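Long-range contacts in 3-oxoacyl-(acyl-carrier protein) synthase II (Thermus thermophilus, PDB 1J3N), which catalyses the decarboxylative condensation of malonyl-acyl carrier protein with an acyl chain, the carbon-chain lengthening step of fatty acid synthesis: residues L12-V17 / I48-D53; A190-M195 / F227-G232; L222-F227 / D368-L373. All blocks are in the same frame, centred on the assembly; numbering follows the deposited sequence.

Contact 1 of 3, residues L12-V17 / I48-D53; sequences LTPIGV and IAAEVD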
ATOM      1  N   LEU A  12      15.407   5.864  12.669  1.00 22.86           N
ATOM      2  CA  LEU A  12      14.857   5.957  14.020  1.00 23.83           C
ATOM      3  C   LEU A  12      14.781   4.501  14.467  1.00 23.06           C
ATOM      4  O   LEU A  12      13.832   3.794  14.136  1.00 24.83           O
ATOM      5  CB  LEU A  12      13.461   6.590  13.997  1.00 22.27           C
ATOM      6  CG  LEU A  12      12.840   6.897  15.361  1.00 24.65           C
ATOM      7  CD1 LEU A  12      13.754   7.825  16.156  1.00 25.73           C
ATOM      8  CD2 LEU A  12      11.476   7.534  15.169  1.00 24.35           C
ATOM      9  N   THR A  13      15.784   4.051  15.220  1.00 24.25           N
ATOM     10  CA  THR A  13      15.835   2.652  15.639  1.00 23.65           C
ATOM     11  C   THR A  13      16.005   2.372  17.122  1.00 24.56           C
ATOM     12  O   THR A  13      16.317   3.267  17.908  1.00 26.09           O
ATOM     13  CB  THR A  13      16.985   1.914  14.907  1.00 23.86           C
ATOM     14  OG1 THR A  13      18.222   2.145  15.599  1.00 22.15           O
ATOM     15  CG2 THR A  13      17.117   2.428  13.489  1.00 20.20           C
ATOM     16  N   PRO A  14      15.796   1.101  17.520  1.00 23.96           N
ATOM     17  CA  PRO A  14      15.919   0.624  18.901  1.00 25.04           C
ATOM     18  C   PRO A  14      17.338   0.714  19.476  1.00 24.81           C
ATOM     19  O   PRO A  14      17.533   0.523  20.673  1.00 24.70           O
ATOM     20  CB  PRO A  14      15.433  -0.821  18.810  1.00 24.65           C
ATOM     21  CG  PRO A  14      14.386  -0.743  17.762  1.00 24.09           C
ATOM     22  CD  PRO A  14      15.078   0.107  16.702  1.00 24.34           C
ATOM     23  N   ILE A  15      18.328   0.995  18.632  1.00 24.80           N
ATOM     24  CA  ILE A  15      19.704   1.105  19.119  1.00 23.59           C
ATOM     25  C   ILE A  15      20.337   2.436  18.752  1.00 24.67           C
ATOM     26  O   ILE A  15      21.547   2.604  18.864  1.00 24.73           O
ATOM     27  CB  ILE A  15      20.602  -0.024  18.579  1.00 21.52           C
ATOM     28  CG1 ILE A  15      20.762   0.100  17.062  1.00 22.37           C
ATOM     29  CG2 ILE A  15      20.008  -1.374  18.939  1.00 18.79           C
ATOM     30  CD1 ILE A  15      21.590  -1.043  16.453  1.00 22.11           C
ATOM     31  N   GLY A  16      19.515   3.381  18.307  1.00 25.58           N
ATOM     32  CA  GLY A  16      20.045   4.684  17.961  1.00 25.88           C
ATOM     33  C   GLY A  16      19.111   5.594  17.192  1.00 25.04           C
ATOM     34  O   GLY A  16      18.441   5.159  16.255  1.00 27.26           O
ATOM     35  N   VAL A  17      19.057   6.860  17.602  1.00 25.20           N
ATOM     36  CA  VAL A  17      18.235   7.854  16.921  1.00 24.30           C
ATOM     37  C   VAL A  17      19.195   8.581  15.983  1.00 25.65           C
ATOM     38  O   VAL A  17      20.164   9.209  16.424  1.00 24.38           O
ATOM     39  CB  VAL A  17      17.620   8.884  17.908  1.00 25.32           C
ATOM     40  CG1 VAL A  17      16.882   9.976  17.136  1.00 22.68           C
ATOM     41  CG2 VAL A  17      16.665   8.196  18.866  1.00 24.86           C
ATOM     42  N   ILE A  48       9.201  -8.943  25.962  1.00 24.18           N
ATOM     43  CA  ILE A  48      10.401  -8.233  25.521  1.00 23.96           C
ATOM     44  C   ILE A  48      10.167  -7.647  24.124  1.00 23.93           C
ATOM     45  O   ILE A  48       9.360  -8.165  23.354  1.00 23.89           O
ATOM     46  CB  ILE A  48      11.623  -9.178  25.428  1.00 22.98           C
ATOM     47  CG1 ILE A  48      11.335 -10.302  24.425  1.00 21.23           C
ATOM     48  CG2 ILE A  48      11.965  -9.724  26.807  1.00 25.64           C
ATOM     49  CD1 ILE A  48      12.528 -11.208  24.126  1.00 19.28           C
ATOM     50  N   ALA A  49      10.881  -6.573  23.807  1.00 22.98           N
ATOM     51  CA  ALA A  49      10.746  -5.928  22.502  1.00 23.71           C
ATOM     52  C   ALA A  49      11.894  -4.949  22.296  1.00 23.80           C
ATOM     53  O   ALA A  49      12.623  -4.617  23.244  1.00 22.11           O
ATOM     54  CB  ALA A  49       9.402  -5.188  22.412  1.00 20.16           C
ATOM     55  N   ALA A  50      12.049  -4.490  21.057  1.00 22.28           N
ATOM     56  CA  ALA A  50      13.098  -3.532  20.720  1.00 22.93           C
ATOM     57  C   ALA A  50      12.429  -2.167  20.667  1.00 22.13           C
ATOM     58  O   ALA A  50      11.937  -1.749  19.622  1.00 21.55           O
ATOM     59  CB  ALA A  50      13.723  -3.883  19.362  1.00 20.81           C
ATOM     60  N   GLU A  51      12.405  -1.486  21.807  1.00 23.76           N
ATOM     61  CA  GLU A  51      11.773  -0.182  21.907  1.00 22.90           C
ATOM     62  C   GLU A  51      12.677   0.981  21.523  1.00 24.19           C
ATOM     63  O   GLU A  51      13.901   0.941  21.697  1.00 20.47           O
ATOM     64  CB  GLU A  51      11.232   0.034  23.328  1.00 24.65           C
ATOM     65  CG  GLU A  51      10.279  -1.055  23.805  1.00 25.25           C
ATOM     66  CD  GLU A  51       9.796  -0.825  25.229  1.00 29.81           C
ATOM     67  OE1 GLU A  51      10.568  -0.246  26.025  1.00 29.61           O
ATOM     68  OE2 GLU A  51       8.658  -1.231  25.558  1.00 29.13           O
ATOM     69  N   VAL A  52      12.047   2.016  20.977  1.00 24.35           N
ATOM     70  CA  VAL A  52      12.746   3.220  20.574  1.00 22.75           C
ATOM     71  C   VAL A  52      12.581   4.251  21.684  1.00 22.33           C
ATOM     72  O   VAL A  52      11.530   4.329  22.314  1.00 20.82           O
ATOM     73  CB  VAL A  52      12.149   3.810  19.269  1.00 22.65           C
ATOM     74  CG1 VAL A  52      12.586   5.249  19.107  1.00 23.21           C
ATOM     75  CG2 VAL A  52      12.593   2.982  18.058  1.00 20.78           C
ATOM     76  N   ASP A  53      13.629   5.029  21.919  1.00 25.55           N
ATOM     77  CA  ASP A  53      13.602   6.082  22.924  1.00 28.05           C
ATOM     78  C   ASP A  53      13.827   7.397  22.198  1.00 28.23           C
ATOM     79  O   ASP A  53      14.941   7.693  21.779  1.00 30.07           O
ATOM     80  CB  ASP A  53      14.707   5.879  23.969  1.00 30.50           C
ATOM     81  CG  ASP A  53      14.428   4.713  24.895  1.00 32.31           C
ATOM     82  OD1 ASP A  53      13.272   4.583  25.349  1.00 32.87           O
ATOM     83  OD2 ASP A  53      15.367   3.939  25.178  1.00 31.58           O
TER
HETATM   84  O   HOH W   1      16.155   4.362  20.585  1.00 28.59           O
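Pro14 lies across the backbone of Ala50 to Val52 at the point where strand 4-13 turns back into strand 16-17, a tight beta hairpin at the end of strand 4-13 in the main sheet of this thiolase-fold subunit. The hairpin closes through a type I beta turn from Thr13 to Gly16, and the proline fills its second position.

Apolar packing carries most of the contact. Pro14 CB rests on Ala50 CB at 3.6 Å, while CD on the same ring approaches Val52 CG2. Val52 divides its two methyls between two neighbours: chi1 of 163° sets CG1 anti to its own backbone N, 4.1 Å from Leu12 CD1, whereas CG2 lies against the Thr13 carbonyl carbon. The side chains of Leu12 and Val52 meet at about a right angle. Ile336 of helix 333-336 also packs on Pro14.

Weaker polar approaches follow the same line. Pro14 CA makes a CA-H...O contact of 3.5 Å with Glu51 O, and its CG comes to 3.2 Å from Ala50 O. The Glu51 carboxylate turns to other partners, Arg34, Thr37 and the Arg38 amide, and Asp53 is paired with Arg34 as well.

Inside the turn, Thr13 OG1 works in both directions. It accepts from Ile15 N in an ST turn and donates to Gly16 O, meeting a lone pair in the carbonyl plane; Gly16 O also takes the Thr13 amide, so two donors grip it.

Water supplies the polar link between the segments: one molecule donates to Thr13 O at 2.9 Å and accepts from Asp53 N at 2.9 Å.

Contact 2 of 3, residues A190-M195 / F227-G232; sequences AAITPM and FVMGEG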
ATOM      1  N   ALA A 190       4.668   1.030  14.475  1.00 18.49           N
ATOM      2  CA  ALA A 190       4.523   1.338  15.897  1.00 22.50           C
ATOM      3  C   ALA A 190       3.501   0.359  16.471  1.00 20.53           C
ATOM      4  O   ALA A 190       2.415   0.756  16.891  1.00 19.37           O
ATOM      5  CB  ALA A 190       4.038   2.773  16.076  1.00 18.67           C
ATOM      6  N   ALA A 191       3.858  -0.923  16.481  1.00 20.49           N
ATOM      7  CA  ALA A 191       2.954  -1.956  16.961  1.00 21.36           C
ATOM      8  C   ALA A 191       3.315  -2.622  18.293  1.00 22.71           C
ATOM      9  O   ALA A 191       2.871  -3.744  18.576  1.00 23.49           O
ATOM     10  CB  ALA A 191       2.780  -3.014  15.883  1.00 21.85           C
ATOM     11  N   ILE A 192       4.121  -1.956  19.108  1.00 21.34           N
ATOM     12  CA  ILE A 192       4.456  -2.518  20.406  1.00 22.96           C
ATOM     13  C   ILE A 192       3.280  -2.155  21.304  1.00 23.94           C
ATOM     14  O   ILE A 192       3.307  -1.154  22.031  1.00 24.05           O
ATOM     15  CB  ILE A 192       5.775  -1.935  20.965  1.00 22.97           C
ATOM     16  CG1 ILE A 192       6.941  -2.350  20.056  1.00 22.92           C
ATOM     17  CG2 ILE A 192       6.013  -2.440  22.390  1.00 24.11           C
ATOM     18  CD1 ILE A 192       8.330  -1.940  20.562  1.00 22.61           C
ATOM     19  N   THR A 193       2.224  -2.957  21.197  1.00 23.57           N
ATOM     20  CA  THR A 193       1.010  -2.757  21.973  1.00 23.15           C
ATOM     21  C   THR A 193       0.510  -4.105  22.495  1.00 23.16           C
ATOM     22  O   THR A 193       0.912  -5.170  22.007  1.00 23.99           O
ATOM     23  CB  THR A 193      -0.097  -2.065  21.123  1.00 22.07           C
ATOM     24  OG1 THR A 193      -0.615  -2.979  20.149  1.00 21.42           O
ATOM     25  CG2 THR A 193       0.466  -0.854  20.412  1.00 20.94           C
ATOM     26  N   PRO A 194      -0.362  -4.079  23.508  1.00 23.93           N
ATOM     27  CA  PRO A 194      -0.899  -5.318  24.088  1.00 25.13           C
ATOM     28  C   PRO A 194      -1.530  -6.242  23.055  1.00 25.73           C
ATOM     29  O   PRO A 194      -1.250  -7.447  23.019  1.00 24.06           O
ATOM     30  CB  PRO A 194      -1.932  -4.813  25.096  1.00 25.75           C
ATOM     31  CG  PRO A 194      -1.409  -3.460  25.489  1.00 25.53           C
ATOM     32  CD  PRO A 194      -0.889  -2.888  24.200  1.00 23.67           C
ATOM     33  N   MET A 195      -2.376  -5.666  22.207  1.00 24.55           N
ATOM     34  CA  MET A 195      -3.083  -6.435  21.190  1.00 26.61           C
ATOM     35  C   MET A 195      -2.234  -7.002  20.063  1.00 24.84           C
ATOM     36  O   MET A 195      -2.527  -8.079  19.559  1.00 25.68           O
ATOM     37  CB  MET A 195      -4.220  -5.597  20.600  1.00 26.70           C
ATOM     38  CG  MET A 195      -4.986  -6.286  19.480  1.00 27.50           C
ATOM     39  SD  MET A 195      -6.503  -5.399  19.085  1.00 29.16           S
ATOM     40  CE  MET A 195      -7.515  -6.737  18.503  1.00 27.58           C
ATOM     41  N   PHE A 227      10.834 -14.462  16.201  1.00 27.31           N
ATOM     42  CA  PHE A 227      11.409 -13.127  16.218  1.00 26.90           C
ATOM     43  C   PHE A 227      10.993 -12.245  17.389  1.00 27.15           C
ATOM     44  O   PHE A 227      10.165 -12.626  18.221  1.00 24.40           O
ATOM     45  CB  PHE A 227      11.164 -12.416  14.866  1.00 28.18           C
ATOM     46  CG  PHE A 227       9.738 -12.027  14.606  1.00 28.95           C
ATOM     47  CD1 PHE A 227       9.198 -10.879  15.176  1.00 31.02           C
ATOM     48  CD2 PHE A 227       8.947 -12.781  13.748  1.00 31.36           C
ATOM     49  CE1 PHE A 227       7.896 -10.486  14.890  1.00 29.46           C
ATOM     50  CE2 PHE A 227       7.647 -12.397  13.460  1.00 31.87           C
ATOM     51  CZ  PHE A 227       7.121 -11.243  14.034  1.00 31.89           C
ATOM     52  N   VAL A 228      11.626 -11.079  17.469  1.00 26.14           N
ATOM     53  CA  VAL A 228      11.343 -10.112  18.520  1.00 27.86           C
ATOM     54  C   VAL A 228      10.762  -8.913  17.795  1.00 26.90           C
ATOM     55  O   VAL A 228      11.282  -8.501  16.759  1.00 24.37           O
ATOM     56  CB  VAL A 228      12.632  -9.690  19.267  1.00 26.29           C
ATOM     57  CG1 VAL A 228      12.299  -8.682  20.372  1.00 25.64           C
ATOM     58  CG2 VAL A 228      13.306 -10.912  19.863  1.00 27.25           C
ATOM     59  N   MET A 229       9.672  -8.363  18.315  1.00 27.75           N
ATOM     60  CA  MET A 229       9.072  -7.217  17.647  1.00 27.11           C
ATOM     61  C   MET A 229       9.829  -5.954  18.002  1.00 25.81           C
ATOM     62  O   MET A 229      10.139  -5.712  19.166  1.00 26.79           O
ATOM     63  CB  MET A 229       7.604  -7.043  18.037  1.00 28.28           C
ATOM     64  CG  MET A 229       6.880  -6.035  17.136  1.00 28.77           C
ATOM     65  SD  MET A 229       5.320  -5.440  17.819  1.00 33.50           S
ATOM     66  CE  MET A 229       4.189  -6.721  17.264  1.00 25.26           C
ATOM     67  N   GLY A 230      10.125  -5.160  16.980  1.00 26.57           N
ATOM     68  CA  GLY A 230      10.829  -3.910  17.173  1.00 24.56           C
ATOM     69  C   GLY A 230       9.941  -2.806  16.644  1.00 23.93           C
ATOM     70  O   GLY A 230       8.875  -3.071  16.097  1.00 26.80           O
ATOM     71  N   GLU A 231      10.356  -1.566  16.821  1.00 24.32           N
ATOM     72  CA  GLU A 231       9.570  -0.447  16.339  1.00 23.70           C
ATOM     73  C   GLU A 231      10.555   0.556  15.777  1.00 24.24           C
ATOM     74  O   GLU A 231      11.764   0.453  16.014  1.00 25.35           O
ATOM     75  CB  GLU A 231       8.772   0.194  17.480  1.00 21.74           C
ATOM     76  CG  GLU A 231       9.603   1.063  18.404  1.00 23.87           C
ATOM     77  CD  GLU A 231       8.806   1.605  19.574  1.00 26.73           C
ATOM     78  OE1 GLU A 231       7.586   1.832  19.408  1.00 29.35           O
ATOM     79  OE2 GLU A 231       9.401   1.820  20.654  1.00 28.27           O
ATOM     80  N   GLY A 232      10.041   1.520  15.033  1.00 21.84           N
ATOM     81  CA  GLY A 232      10.903   2.532  14.465  1.00 23.95           C
ATOM     82  C   GLY A 232      10.495   2.901  13.059  1.00 22.26           C
ATOM     83  O   GLY A 232       9.390   2.581  12.606  1.00 22.78           O
TER
HETATM   84  O   HOH W   2       6.271  -2.463  16.057  1.00 22.08           O
HETATM   85  O   HOH W   3       4.913   0.850  19.094  1.00 23.21           O
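The backbone of Ala191 to Thr193 bends through an inverse gamma turn centred on Ile192, bringing it beside the irregular run 227-232 that leads into strand 232-240. These are loops at strand ends of the thiolase fold, where strand 182-189 gives way to helix 194-202, and the contact between them is buried.

Met229 reaches over with its sulfur. Its CG is anti to the backbone N (chi1 -168°), and SD lies 3.1 Å from Ala191 O; the bend at chi3 brings CE to 3.5 Å from the same oxygen. The Ile192 and Met229 side chains run past one another in opposite senses, with Ile192 CG1 4.1 Å from Met229 SD; Ala196, Ile197 and Phe200 of helix 194-202 also pack on Met229.

The side chains of Ile192 and Glu231 cross at about a right angle, Ile192 CD1 lying 3.7 Å from Glu231 CD. An alanine at Ile192 would probably open a gap beside Met229 SD and leave the Glu231 carboxylate carbon without its apolar cover. The carboxylate has polar partners of its own: OE2 forms a salt bridge with Arg38 and accepts from Val52 N.

Two waters bridge the segments. One joins the backbones, Ala191 N to Gly230 O; the other links Ile192 N to the Glu231 carboxylate, accepting from Ile192 N at 2.9 Å and donating to Glu231 OE1 at 2.9 Å.

Contact 3 of 3, residues L222-F227 / D368-L373; sequences LSRDGF and DPDPEL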
ATOM      1  N   LEU A 222      21.137 -22.539  16.282  1.00 30.45           N
ATOM      2  CA  LEU A 222      20.388 -23.766  16.518  1.00 28.46           C
ATOM      3  C   LEU A 222      19.247 -23.569  17.512  1.00 26.67           C
ATOM      4  O   LEU A 222      18.265 -24.305  17.484  1.00 24.42           O
ATOM      5  CB  LEU A 222      21.335 -24.848  17.036  1.00 31.59           C
ATOM      6  CG  LEU A 222      22.347 -25.414  16.034  1.00 30.06           C
ATOM      7  CD1 LEU A 222      23.524 -26.041  16.774  1.00 30.75           C
ATOM      8  CD2 LEU A 222      21.652 -26.437  15.141  1.00 31.08           C
ATOM      9  N   SER A 223      19.374 -22.571  18.384  1.00 26.85           N
ATOM     10  CA  SER A 223      18.354 -22.299  19.397  1.00 27.01           C
ATOM     11  C   SER A 223      17.351 -21.197  19.046  1.00 27.47           C
ATOM     12  O   SER A 223      16.598 -20.745  19.914  1.00 28.56           O
ATOM     13  CB  SER A 223      19.030 -21.965  20.731  1.00 26.87           C
ATOM     14  OG  SER A 223      19.963 -20.905  20.582  1.00 26.06           O
ATOM     15  N   ARG A 224      17.331 -20.774  17.784  1.00 27.49           N
ATOM     16  CA  ARG A 224      16.408 -19.721  17.339  1.00 27.91           C
ATOM     17  C   ARG A 224      14.947 -20.157  17.522  1.00 28.08           C
ATOM     18  O   ARG A 224      14.559 -21.236  17.079  1.00 27.97           O
ATOM     19  CB  ARG A 224      16.693 -19.368  15.876  1.00 24.06           C
ATOM     20  CG  ARG A 224      16.561 -20.521  14.880  1.00 26.36           C
ATOM     21  CD  ARG A 224      17.023 -20.068  13.492  1.00 22.24           C
ATOM     22  NE  ARG A 224      16.676 -20.980  12.404  1.00 25.57           N
ATOM     23  CZ  ARG A 224      17.435 -21.992  11.980  1.00 29.33           C
ATOM     24  NH1 ARG A 224      18.603 -22.242  12.554  1.00 28.90           N
ATOM     25  NH2 ARG A 224      17.032 -22.746  10.962  1.00 26.87           N
ATOM     26  N   ASP A 225      14.135 -19.315  18.164  1.00 28.41           N
ATOM     27  CA  ASP A 225      12.740 -19.669  18.436  1.00 28.26           C
ATOM     28  C   ASP A 225      11.679 -18.601  18.146  1.00 27.51           C
ATOM     29  O   ASP A 225      10.728 -18.458  18.916  1.00 27.08           O
ATOM     30  CB  ASP A 225      12.608 -20.083  19.904  1.00 30.20           C
ATOM     31  CG  ASP A 225      12.651 -18.889  20.855  1.00 33.44           C
ATOM     32  OD1 ASP A 225      13.601 -18.078  20.759  1.00 34.91           O
ATOM     33  OD2 ASP A 225      11.737 -18.761  21.699  1.00 29.70           O
ATOM     34  N   GLY A 226      11.820 -17.866  17.046  1.00 25.99           N
ATOM     35  CA  GLY A 226      10.844 -16.836  16.734  1.00 24.78           C
ATOM     36  C   GLY A 226      11.470 -15.459  16.812  1.00 25.99           C
ATOM     37  O   GLY A 226      12.520 -15.288  17.436  1.00 23.86           O
ATOM     38  N   PHE A 227      10.834 -14.462  16.201  1.00 27.31           N
ATOM     39  CA  PHE A 227      11.409 -13.127  16.218  1.00 26.90           C
ATOM     40  C   PHE A 227      10.993 -12.245  17.389  1.00 27.15           C
ATOM     41  O   PHE A 227      10.165 -12.626  18.221  1.00 24.40           O
ATOM     42  CB  PHE A 227      11.164 -12.416  14.866  1.00 28.18           C
ATOM     43  CG  PHE A 227       9.738 -12.027  14.606  1.00 28.95           C
ATOM     44  CD1 PHE A 227       9.198 -10.879  15.176  1.00 31.02           C
ATOM     45  CD2 PHE A 227       8.947 -12.781  13.748  1.00 31.36           C
ATOM     46  CE1 PHE A 227       7.896 -10.486  14.890  1.00 29.46           C
ATOM     47  CE2 PHE A 227       7.647 -12.397  13.460  1.00 31.87           C
ATOM     48  CZ  PHE A 227       7.121 -11.243  14.034  1.00 31.89           C
ATOM     49  N   ASP A 368      25.641 -20.323  18.942  1.00 39.99           N
ATOM     50  CA  ASP A 368      25.474 -21.711  18.516  1.00 40.45           C
ATOM     51  C   ASP A 368      25.030 -21.758  17.060  1.00 39.72           C
ATOM     52  O   ASP A 368      23.886 -22.099  16.764  1.00 40.33           O
ATOM     53  CB  ASP A 368      24.420 -22.396  19.386  1.00 40.28           C
ATOM     54  CG  ASP A 368      23.063 -21.716  19.297  1.00 40.97           C
ATOM     55  OD1 ASP A 368      22.996 -20.483  19.500  1.00 39.75           O
ATOM     56  OD2 ASP A 368      22.063 -22.411  19.021  1.00 43.19           O
ATOM     57  N   PRO A 369      25.932 -21.414  16.130  1.00 39.14           N
ATOM     58  CA  PRO A 369      25.571 -21.433  14.710  1.00 38.34           C
ATOM     59  C   PRO A 369      25.079 -22.795  14.239  1.00 38.15           C
ATOM     60  O   PRO A 369      25.573 -23.830  14.687  1.00 37.30           O
ATOM     61  CB  PRO A 369      26.864 -20.999  14.017  1.00 39.33           C
ATOM     62  CG  PRO A 369      27.938 -21.468  14.972  1.00 38.65           C
ATOM     63  CD  PRO A 369      27.355 -21.079  16.308  1.00 39.52           C
ATOM     64  N   ASP A 370      24.092 -22.777  13.346  1.00 36.87           N
ATOM     65  CA  ASP A 370      23.514 -23.994  12.788  1.00 38.41           C
ATOM     66  C   ASP A 370      24.388 -24.473  11.630  1.00 38.03           C
ATOM     67  O   ASP A 370      24.555 -23.768  10.637  1.00 36.77           O
ATOM     68  CB  ASP A 370      22.098 -23.719  12.270  1.00 39.05           C
ATOM     69  CG  ASP A 370      21.327 -24.992  11.975  1.00 41.21           C
ATOM     70  OD1 ASP A 370      21.884 -25.897  11.314  1.00 38.82           O
ATOM     71  OD2 ASP A 370      20.155 -25.082  12.402  1.00 43.38           O
ATOM     72  N   PRO A 371      24.950 -25.687  11.741  1.00 38.32           N
ATOM     73  CA  PRO A 371      25.811 -26.245  10.691  1.00 38.03           C
ATOM     74  C   PRO A 371      25.127 -26.501   9.347  1.00 38.24           C
ATOM     75  O   PRO A 371      25.779 -26.515   8.312  1.00 36.56           O
ATOM     76  CB  PRO A 371      26.342 -27.526  11.328  1.00 38.81           C
ATOM     77  CG  PRO A 371      25.206 -27.945  12.228  1.00 39.60           C
ATOM     78  CD  PRO A 371      24.801 -26.636  12.860  1.00 38.18           C
ATOM     79  N   GLU A 372      23.817 -26.712   9.365  1.00 40.95           N
ATOM     80  CA  GLU A 372      23.081 -26.958   8.130  1.00 43.00           C
ATOM     81  C   GLU A 372      23.094 -25.722   7.224  1.00 43.25           C
ATOM     82  O   GLU A 372      22.899 -25.828   6.012  1.00 42.38           O
ATOM     83  CB  GLU A 372      21.636 -27.348   8.448  1.00 45.87           C
ATOM     84  CG  GLU A 372      20.759 -27.505   7.214  1.00 49.15           C
ATOM     85  CD  GLU A 372      19.292 -27.666   7.558  1.00 52.06           C
ATOM     86  OE1 GLU A 372      18.853 -28.804   7.835  1.00 52.21           O
ATOM     87  OE2 GLU A 372      18.580 -26.641   7.562  1.00 53.11           O
ATOM     88  N   LEU A 373      23.323 -24.555   7.822  1.00 43.34           N
ATOM     89  CA  LEU A 373      23.363 -23.288   7.089  1.00 43.47           C
ATOM     90  C   LEU A 373      24.817 -22.809   7.021  1.00 43.35           C
ATOM     91  O   LEU A 373      25.221 -21.920   7.768  1.00 44.11           O
ATOM     92  CB  LEU A 373      22.506 -22.247   7.818  1.00 42.89           C
ATOM     93  CG  LEU A 373      21.123 -22.717   8.289  1.00 41.86           C
ATOM     94  CD1 LEU A 373      20.477 -21.643   9.148  1.00 41.50           C
ATOM     95  CD2 LEU A 373      20.254 -23.042   7.086  1.00 42.87           C
TER
HETATM   96  O   HOH W   4      18.332 -25.090   9.882  1.00 32.14           O
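The carboxylates of Asp368 and Asp370 meet Leu222, Ser223 and Arg224, tying together two surface loops of the thiolase fold: the one after helix 213-216 and the one between strands 359-360 and 382-383. The second loop is shaped by a type I beta turn from Asp370 to Leu373, with an Asx turn in which Asp370 OD1 accepts from Glu372 N through its anti lone pair.

The Asp368 carboxylate lies against the start of 222-227. Ser223 OG, placed between its own backbone N and carbonyl carbon (chi1 54°), donates to Asp368 OD2 on the syn side at 3.0 Å, from out of the carboxylate plane. Ser223 N adds a weak bond to the same oxygen, and Asp368 OD1 is held by Arg218. A straighter bond runs between backbones, Leu222 N to Asp368 O at 2.8 Å.

Leu222 crosses Asp370 at about a right angle, CD2 lying 3.4 Å from OD2 and 3.9 Å from Pro371 CD. Arg224 also crosses Asp370 at about a right angle. Its guanidinium plane stands 50° from the carboxylate, and NH1 makes a salt bridge to Asp370 OD2, which it meets on the anti side but out of the carboxylate plane. Leu373 reaches tip to tip toward this arginine. Carbonyls of Thr221, Thr305 and Pro306 take further guanidinium N-H groups, which fixes how the group is turned.

A water in the guanidinium plane accepts from Arg224 NH2 at 2.9 Å and donates to Asp370 OD2 and to Glu372 OE2, the latter at 2.8 Å.

Overall arrangement
From the N terminus, contact 1 closes first, bringing 48-53 back to the hairpin at the end of strand 4-13 after a loop that includes helix 19-28. Contact 2 follows in series, joining the exit of strand 182-189 to the approach to strand 232-240. Contact 3 opens before contact 2 has closed, so the two cross, sharing Phe227; its second segment arrives only after some 140 further residues. Contacts 1 and 2 touch directly, Ala50 N lying 3.0 Å from Met229 O in a probable hydrogen bond. Contact 3 is more peripheral, about 22 Å from the centre of the chain against about 13 Å for the other two (centre to centre), and fastens 222-227 to the loop 368-373.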